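Local coordinates for chromosome segregation protein smc (Pyrococcus furiosus, PDB 3KTA), which binds and hydrolyses ATP through an ABC-type ATPase head that also has adenylate kinase activity, and probably serves in chromosome condensation and partitioning, at the interface of chains A and B. Numbering follows the deposited sequence. Chains: chain A, Chromosome segregation protein smc; chain B, Chromosome segregation protein smc.

The interface of chains A and B. Residues chain A 15, 31-32, 38-39, 42; chain B 139, 148.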
loop_
_atom_site.group_PDB
_atom_site.type_symbol
_atom_site.label_atom_id
_atom_site.label_comp_id
_atom_site.label_asym_id
_atom_site.label_seq_id
_atom_site.Cartn_x
_atom_site.Cartn_y
_atom_site.Cartn_z
ATOM N N TYR A 15 -19.882 2.578 -2.020
ATOM C CA TYR A 15 -20.319 1.195 -1.777
ATOM C C TYR A 15 -21.768 0.965 -1.325
ATOM O O TYR A 15 -22.198 -0.187 -1.155
ATOM C CB TYR A 15 -19.297 0.425 -0.916
ATOM C CG TYR A 15 -18.137 -0.010 -1.788
ATOM C CD1 TYR A 15 -18.184 -1.205 -2.500
ATOM C CD2 TYR A 15 -17.039 0.812 -1.961
ATOM C CE1 TYR A 15 -17.138 -1.586 -3.337
ATOM C CE2 TYR A 15 -16.005 0.453 -2.798
ATOM C CZ TYR A 15 -16.058 -0.743 -3.482
ATOM O OH TYR A 15 -15.020 -1.091 -4.312
ATOM N N ILE A 31 -6.873 -6.552 -7.108
ATOM C CA ILE A 31 -8.172 -5.899 -7.251
ATOM C C ILE A 31 -8.244 -5.311 -8.650
ATOM O O ILE A 31 -7.407 -4.483 -9.019
ATOM C CB ILE A 31 -8.344 -4.785 -6.222
ATOM C CG1 ILE A 31 -8.292 -5.381 -4.812
ATOM C CG2 ILE A 31 -9.668 -4.061 -6.440
ATOM C CD1 ILE A 31 -8.246 -4.328 -3.708
ATOM N N VAL A 32 -9.219 -5.765 -9.431
ATOM C CA VAL A 32 -9.379 -5.313 -10.814
ATOM C C VAL A 32 -10.782 -4.753 -11.033
ATOM O O VAL A 32 -11.691 -5.013 -10.261
ATOM C CB VAL A 32 -9.095 -6.455 -11.864
ATOM C CG1 VAL A 32 -7.690 -7.014 -11.698
ATOM C CG2 VAL A 32 -10.128 -7.566 -11.766
ATOM N N GLY A 38 -14.623 2.015 -8.466
ATOM C CA GLY A 38 -14.563 2.060 -7.006
ATOM C C GLY A 38 -13.377 1.357 -6.339
ATOM O O GLY A 38 -13.429 1.045 -5.141
ATOM N N LYS A 39 -12.311 1.101 -7.092
ATOM C CA LYS A 39 -11.175 0.336 -6.559
ATOM C C LYS A 39 -10.412 1.093 -5.466
ATOM O O LYS A 39 -10.196 0.571 -4.352
ATOM C CB LYS A 39 -10.239 -0.091 -7.700
ATOM C CG LYS A 39 -10.936 -0.931 -8.774
ATOM C CD LYS A 39 -9.946 -1.329 -9.877
ATOM C CE LYS A 39 -9.284 -0.119 -10.546
ATOM N NZ LYS A 39 -10.221 0.651 -11.411
ATOM N N ILE A 42 -11.645 1.276 -1.848
ATOM C CA ILE A 42 -11.314 0.191 -0.914
ATOM C C ILE A 42 -10.063 0.530 -0.107
ATOM O O ILE A 42 -10.016 0.319 1.102
ATOM C CB ILE A 42 -11.130 -1.148 -1.647
ATOM C CG1 ILE A 42 -12.420 -1.533 -2.372
ATOM C CG2 ILE A 42 -10.662 -2.238 -0.673
ATOM C CD1 ILE A 42 -12.273 -2.790 -3.221
ATOM N N VAL B 139 -14.183 -5.403 -9.038
ATOM C CA VAL B 139 -15.010 -4.251 -8.698
ATOM C C VAL B 139 -15.787 -3.771 -9.934
ATOM O O VAL B 139 -15.242 -3.695 -11.041
ATOM C CB VAL B 139 -14.156 -3.082 -8.150
ATOM C CG1 VAL B 139 -15.040 -1.927 -7.718
ATOM C CG2 VAL B 139 -13.295 -3.545 -6.981
ATOM N N VAL B 148 -18.381 -5.641 -5.097
ATOM C CA VAL B 148 -17.264 -6.549 -5.310
ATOM C C VAL B 148 -17.734 -7.980 -5.480
ATOM O O VAL B 148 -18.760 -8.392 -4.928
ATOM C CB VAL B 148 -16.225 -6.521 -4.162
ATOM C CG1 VAL B 148 -15.792 -5.100 -3.853
ATOM C CG2 VAL B 148 -16.769 -7.212 -2.921
#
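Next to the P-loop (Walker A) of the SMC head, at the start of helix 39-49, strand 135-142 of the C-terminal piece, chain B, meets strand 28-33 of the N-terminal piece, chain A; the two pieces together make up one ABC-type ATPase domain. B:Val139 sits at the centre. The backbone N of B:Val139 donates to the carbonyl O of A:Val32 at 2.8 Å, tying the two strands together across the chain boundary. Its isopropyl group is wedged among residues of chain A. With CG1 opposite the backbone N (chi1 -176°), this methyl of B:Val139 points to the phenol of A:Tyr15, 3.5 Å from OH, and to the backbone of A:Gly38. The other methyl of B:Val139, CG2, turns to the strand and helix, 3.7 Å from CG2 of A:Ile31, and meets CD1 of A:Ile42 end to end at 4.0 Å. CG of A:Lys39, low on the P-loop lysine, packs 3.9 Å from CB of B:Val139, while the bent outer chain carries the amine away from the valine. B:Val148, on the neighbouring strand 145-150, brings CG1 within 3.8 Å of CE1 of A:Tyr15, the side chains crossing at about a right angle. The tyrosine is steadied on its own side: OH of A:Tyr15 donates to O of A:Gly38 at 2.8 Å, approaching from above the carbonyl plane, 56° out of it.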